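Local structure of uncharacterized protein (Thermomonospora curvata, 4MVE) at residues P36-I48 / L60-R72. The protein is of unknown function, but carries the GXWXG and DUF4334 family sequences and folds largely as an antiparallel beta sheet. Numbering follows the deposited sequence.
Sequences PVDFMLGTWRGGI and LGMNWYGKRFIDR
W44 and K67 face each other as a hydrogen-bonded antiparallel pair: W44 N bonds K67 O (2.8 Å), and K67 N bonds W44 O. G42 N and F69 N likewise each bond the other's O. At the other end G46 N reaches Y65 O at 2.8 Å, and a water lies 2.8 Å from G46 O and 2.6 Å from W64 O. G42 to G46 read G-T-W-R-G, the GXWXG pattern that names the family; a side chain at G46 would hit W64 CH2, and G42's backbone angles would jam a CB against the preceding carbonyl O. With CG anti to the carbonyl carbon (chi1 -57°), the W44 indole turns back toward M40, and NE1 bonds M40 O (2.9 Å) from above that carbonyl's plane, helping hold the ring's rotation. F69 CD2 lies 3.1 Å from the same O, while F69 CE2 comes within 3.5 Å of W44 CD1, the ring planes at 87°. M40 CB sits over one face of F69, and M40 CE over a face of the indole. A leucine at W44, lacking the indole N-H, would probably leave M40 O without that partner and open a gap beside the F69 ring edge. R45 CA lies over one face of Y65, toward its rim; Y65 OH bonds E150, K67 NZ bonds P77 O, and R68 salt-bridges E76. Strand 42-48 runs between strands 64-71 and 143-149; strand 74-81 flanks 64-71, and F69 and K67 touch M111 of strand 106-113.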
loop_
_atom_site.group_PDB
_atom_site.type_symbol
_atom_site.label_atom_id
_atom_site.label_comp_id
_atom_site.label_asym_id
_atom_site.label_seq_id
_atom_site.Cartn_x
_atom_site.Cartn_y
_atom_site.Cartn_z
ATOM N N PRO A 36 -9.785 -7.922 6.728
ATOM C CA PRO A 36 -9.939 -9.170 5.965
ATOM C C PRO A 36 -9.625 -8.921 4.478
ATOM O O PRO A 36 -9.617 -7.762 4.038
ATOM C CB PRO A 36 -11.410 -9.542 6.193
ATOM C CG PRO A 36 -12.099 -8.281 6.461
ATOM C CD PRO A 36 -11.101 -7.316 7.042
ATOM N N VAL A 37 -9.367 -10.010 3.711
ATOM C CA VAL A 37 -9.019 -9.986 2.287
ATOM C C VAL A 37 -10.086 -9.236 1.430
ATOM O O VAL A 37 -9.691 -8.375 0.630
ATOM C CB VAL A 37 -8.752 -11.434 1.773
ATOM C CG1 VAL A 37 -8.820 -11.548 0.249
ATOM C CG2 VAL A 37 -7.408 -11.946 2.290
ATOM N N ASP A 38 -11.413 -9.521 1.621
ATOM C CA ASP A 38 -12.461 -8.901 0.780
ATOM C C ASP A 38 -12.604 -7.370 1.000
ATOM O O ASP A 38 -13.007 -6.660 0.074
ATOM C CB ASP A 38 -13.803 -9.635 0.902
ATOM C CG ASP A 38 -13.840 -10.982 0.152
ATOM O OD1 ASP A 38 -12.759 -11.433 -0.357
ATOM O OD2 ASP A 38 -14.925 -11.603 0.103
ATOM N N PHE A 39 -12.123 -6.842 2.145
ATOM C CA PHE A 39 -12.134 -5.400 2.446
ATOM C C PHE A 39 -11.292 -4.620 1.415
ATOM O O PHE A 39 -11.559 -3.443 1.157
ATOM C CB PHE A 39 -11.561 -5.174 3.858
ATOM C CG PHE A 39 -11.430 -3.734 4.316
ATOM C CD1 PHE A 39 -12.440 -3.129 5.059
ATOM C CD2 PHE A 39 -10.257 -3.017 4.086
ATOM C CE1 PHE A 39 -12.305 -1.802 5.496
ATOM C CE2 PHE A 39 -10.121 -1.706 4.535
ATOM C CZ PHE A 39 -11.141 -1.103 5.234
HETATM N N MSE A 40 -10.257 -5.271 0.861
HETATM C CA MSE A 40 -9.371 -4.655 -0.101
HETATM C C MSE A 40 -9.936 -4.610 -1.514
HETATM O O MSE A 40 -9.360 -3.898 -2.338
HETATM C CB MSE A 40 -8.006 -5.383 -0.135
HETATM C CG MSE A 40 -7.244 -5.350 1.187
HETATM SE SE MSE A 40 -6.949 -3.560 1.897
HETATM C CE MSE A 40 -6.143 -2.619 0.274
ATOM N N LEU A 41 -11.021 -5.380 -1.824
ATOM C CA LEU A 41 -11.548 -5.446 -3.185
ATOM C C LEU A 41 -12.000 -4.035 -3.699
ATOM O O LEU A 41 -12.722 -3.314 -3.014
ATOM C CB LEU A 41 -12.643 -6.514 -3.333
ATOM C CG LEU A 41 -12.201 -7.976 -2.981
ATOM C CD1 LEU A 41 -13.334 -8.963 -3.154
ATOM C CD2 LEU A 41 -11.056 -8.431 -3.824
ATOM N N GLY A 42 -11.460 -3.645 -4.851
ATOM C CA GLY A 42 -11.731 -2.352 -5.477
ATOM C C GLY A 42 -10.485 -1.635 -5.945
ATOM O O GLY A 42 -9.373 -2.174 -5.853
ATOM N N THR A 43 -10.663 -0.411 -6.450
ATOM C CA THR A 43 -9.572 0.424 -6.932
ATOM C C THR A 43 -9.199 1.416 -5.842
ATOM O O THR A 43 -10.085 1.996 -5.190
ATOM C CB THR A 43 -9.950 1.092 -8.262
ATOM O OG1 THR A 43 -10.173 0.050 -9.206
ATOM C CG2 THR A 43 -8.847 2.015 -8.807
ATOM N N TRP A 44 -7.883 1.597 -5.638
ATOM C CA TRP A 44 -7.346 2.508 -4.624
ATOM C C TRP A 44 -6.269 3.428 -5.190
ATOM O O TRP A 44 -5.440 2.993 -6.008
ATOM C CB TRP A 44 -6.747 1.737 -3.423
ATOM C CG TRP A 44 -7.668 0.789 -2.718
ATOM C CD1 TRP A 44 -8.145 -0.393 -3.201
ATOM C CD2 TRP A 44 -8.074 0.849 -1.327
ATOM N NE1 TRP A 44 -8.858 -1.058 -2.221
ATOM C CE2 TRP A 44 -8.839 -0.314 -1.065
ATOM C CE3 TRP A 44 -7.812 1.743 -0.266
ATOM C CZ2 TRP A 44 -9.382 -0.590 0.208
ATOM C CZ3 TRP A 44 -8.349 1.470 0.990
ATOM C CH2 TRP A 44 -9.123 0.313 1.217
ATOM N N ARG A 45 -6.275 4.691 -4.729
ATOM C CA ARG A 45 -5.272 5.722 -5.043
ATOM C C ARG A 45 -4.151 5.628 -3.978
ATOM O O ARG A 45 -4.429 5.573 -2.766
ATOM C CB ARG A 45 -5.891 7.133 -5.076
ATOM C CG ARG A 45 -4.833 8.216 -5.362
ATOM C CD ARG A 45 -5.404 9.625 -5.537
ATOM N NE ARG A 45 -5.893 10.218 -4.285
ATOM C CZ ARG A 45 -7.178 10.369 -3.973
ATOM N NH1 ARG A 45 -8.125 9.965 -4.810
ATOM N NH2 ARG A 45 -7.525 10.934 -2.823
ATOM N N GLY A 46 -2.913 5.563 -4.448
ATOM C CA GLY A 46 -1.765 5.411 -3.569
ATOM C C GLY A 46 -0.930 6.648 -3.415
ATOM O O GLY A 46 -0.965 7.536 -4.264
ATOM N N GLY A 47 -0.222 6.690 -2.305
ATOM C CA GLY A 47 0.704 7.746 -1.936
ATOM C C GLY A 47 1.752 7.158 -1.026
ATOM O O GLY A 47 1.592 6.039 -0.519
ATOM N N ILE A 48 2.851 7.876 -0.848
ATOM C CA ILE A 48 3.985 7.366 -0.091
ATOM C C ILE A 48 4.340 8.308 1.047
ATOM O O ILE A 48 4.331 9.523 0.867
ATOM C CB ILE A 48 5.185 7.181 -1.074
ATOM C CG1 ILE A 48 4.846 6.188 -2.191
ATOM C CG2 ILE A 48 6.447 6.735 -0.344
ATOM C CD1 ILE A 48 5.679 6.372 -3.458
ATOM N N LEU A 60 7.245 7.318 -8.392
ATOM C CA LEU A 60 6.918 8.688 -8.726
ATOM C C LEU A 60 7.232 8.963 -10.217
ATOM O O LEU A 60 6.391 9.512 -10.926
ATOM C CB LEU A 60 7.721 9.623 -7.792
ATOM C CG LEU A 60 7.034 10.197 -6.523
ATOM C CD1 LEU A 60 6.194 9.170 -5.754
ATOM C CD2 LEU A 60 8.052 10.819 -5.587
ATOM N N GLY A 61 8.394 8.518 -10.684
ATOM C CA GLY A 61 8.819 8.708 -12.073
ATOM C C GLY A 61 7.922 8.007 -13.074
ATOM O O GLY A 61 7.682 8.511 -14.171
HETATM N N MSE A 62 7.362 6.863 -12.660
HETATM C CA MSE A 62 6.428 6.092 -13.470
HETATM C C MSE A 62 5.006 6.641 -13.384
HETATM O O MSE A 62 4.130 6.122 -14.080
HETATM C CB MSE A 62 6.438 4.663 -13.007
HETATM C CG MSE A 62 7.582 3.917 -13.567
HETATM SE SE MSE A 62 7.038 2.139 -13.921
HETATM C CE MSE A 62 5.625 2.480 -15.392
ATOM N N ASN A 63 4.780 7.692 -12.546
ATOM C CA ASN A 63 3.473 8.286 -12.297
ATOM C C ASN A 63 2.520 7.238 -11.723
ATOM O O ASN A 63 1.357 7.179 -12.112
ATOM C CB ASN A 63 2.865 8.932 -13.553
ATOM C CG ASN A 63 3.252 10.355 -13.771
ATOM O OD1 ASN A 63 2.551 11.285 -13.349
ATOM N ND2 ASN A 63 4.338 10.546 -14.497
ATOM N N TRP A 64 3.020 6.421 -10.783
ATOM C CA TRP A 64 2.232 5.425 -10.071
ATOM C C TRP A 64 0.980 6.072 -9.498
ATOM O O TRP A 64 1.064 7.112 -8.825
ATOM C CB TRP A 64 3.048 4.802 -8.935
ATOM C CG TRP A 64 2.242 3.834 -8.104
ATOM C CD1 TRP A 64 1.636 2.689 -8.534
ATOM C CD2 TRP A 64 2.019 3.902 -6.698
ATOM N NE1 TRP A 64 1.022 2.053 -7.480
ATOM C CE2 TRP A 64 1.291 2.741 -6.332
ATOM C CE3 TRP A 64 2.386 4.826 -5.692
ATOM C CZ2 TRP A 64 0.885 2.494 -5.011
ATOM C CZ3 TRP A 64 2.033 4.555 -4.380
ATOM C CH2 TRP A 64 1.270 3.416 -4.053
ATOM N N TYR A 65 -0.167 5.508 -9.843
ATOM C CA TYR A 65 -1.466 5.986 -9.380
ATOM C C TYR A 65 -1.918 5.220 -8.122
ATOM O O TYR A 65 -2.256 5.831 -7.112
ATOM C CB TYR A 65 -2.532 5.857 -10.481
ATOM C CG TYR A 65 -3.917 6.158 -9.954
ATOM C CD1 TYR A 65 -4.289 7.457 -9.620
ATOM C CD2 TYR A 65 -4.836 5.134 -9.725
ATOM C CE1 TYR A 65 -5.530 7.729 -9.049
ATOM C CE2 TYR A 65 -6.086 5.396 -9.169
ATOM C CZ TYR A 65 -6.428 6.698 -8.828
ATOM O OH TYR A 65 -7.673 6.985 -8.316
ATOM N N GLY A 66 -1.960 3.897 -8.223
ATOM C CA GLY A 66 -2.413 3.050 -7.133
ATOM C C GLY A 66 -2.489 1.577 -7.473
ATOM O O GLY A 66 -1.553 1.007 -8.062
ATOM N N LYS A 67 -3.600 0.945 -7.059
ATOM C CA LYS A 67 -3.798 -0.528 -7.197
ATOM C C LYS A 67 -5.241 -0.891 -7.430
ATOM O O LYS A 67 -6.137 -0.131 -7.028
ATOM C CB LYS A 67 -3.320 -1.264 -5.918
ATOM C CG LYS A 67 -1.903 -0.940 -5.453
ATOM C CD LYS A 67 -1.520 -1.705 -4.174
ATOM C CE LYS A 67 -0.117 -1.405 -3.739
ATOM N NZ LYS A 67 0.866 -1.977 -4.695
ATOM N N ARG A 68 -5.471 -2.042 -8.105
ATOM C CA ARG A 68 -6.821 -2.590 -8.336
ATOM C C ARG A 68 -6.859 -4.031 -7.823
ATOM O O ARG A 68 -6.077 -4.858 -8.288
ATOM C CB ARG A 68 -7.266 -2.538 -9.810
ATOM C CG ARG A 68 -8.775 -2.945 -9.968
ATOM C CD ARG A 68 -9.471 -2.460 -11.243
ATOM N NE ARG A 68 -8.957 -3.126 -12.445
ATOM C CZ ARG A 68 -9.655 -3.957 -13.221
ATOM N NH1 ARG A 68 -9.085 -4.524 -14.275
ATOM N NH2 ARG A 68 -10.915 -4.256 -12.926
ATOM N N PHE A 69 -7.697 -4.313 -6.804
ATOM C CA PHE A 69 -7.848 -5.671 -6.279
ATOM C C PHE A 69 -9.123 -6.280 -6.934
ATOM O O PHE A 69 -10.228 -5.888 -6.550
ATOM C CB PHE A 69 -7.911 -5.647 -4.732
ATOM C CG PHE A 69 -6.743 -4.918 -4.086
ATOM C CD1 PHE A 69 -5.631 -5.624 -3.612
ATOM C CD2 PHE A 69 -6.761 -3.528 -3.936
ATOM C CE1 PHE A 69 -4.544 -4.946 -3.043
ATOM C CE2 PHE A 69 -5.676 -2.855 -3.369
ATOM C CZ PHE A 69 -4.570 -3.566 -2.941
ATOM N N ILE A 70 -8.982 -7.152 -7.964
ATOM C CA ILE A 70 -10.175 -7.720 -8.656
ATOM C C ILE A 70 -10.831 -8.751 -7.746
ATOM O O ILE A 70 -12.016 -8.649 -7.445
ATOM C CB ILE A 70 -9.965 -8.330 -10.094
ATOM C CG1 ILE A 70 -8.833 -7.701 -10.988
ATOM C CG2 ILE A 70 -11.263 -8.591 -10.840
ATOM C CD1 ILE A 70 -8.844 -6.340 -11.248
ATOM N N ASP A 71 -10.058 -9.763 -7.362
ATOM C CA ASP A 71 -10.441 -10.853 -6.477
ATOM C C ASP A 71 -9.165 -11.265 -5.709
ATOM O O ASP A 71 -8.080 -10.709 -5.970
ATOM C CB ASP A 71 -11.085 -12.023 -7.257
ATOM C CG ASP A 71 -10.272 -12.593 -8.422
ATOM O OD1 ASP A 71 -9.098 -12.989 -8.200
ATOM O OD2 ASP A 71 -10.848 -12.754 -9.526
ATOM N N ARG A 72 -9.300 -12.219 -4.771
ATOM C CA ARG A 72 -8.207 -12.744 -3.931
ATOM C C ARG A 72 -6.993 -13.209 -4.767
ATOM O O ARG A 72 -5.868 -13.232 -4.267
ATOM C CB ARG A 72 -8.774 -13.932 -3.115
ATOM C CG ARG A 72 -7.852 -14.597 -2.100
ATOM C CD ARG A 72 -8.569 -15.788 -1.477
ATOM N NE ARG A 72 -7.680 -16.629 -0.670
ATOM C CZ ARG A 72 -7.114 -17.755 -1.101
ATOM N NH1 ARG A 72 -6.346 -18.471 -0.289
ATOM N NH2 ARG A 72 -7.317 -18.177 -2.345
HETATM O O HOH W 1 -11.966 -12.837 -3.190
HETATM O O HOH W 2 0.019 8.362 -6.740
#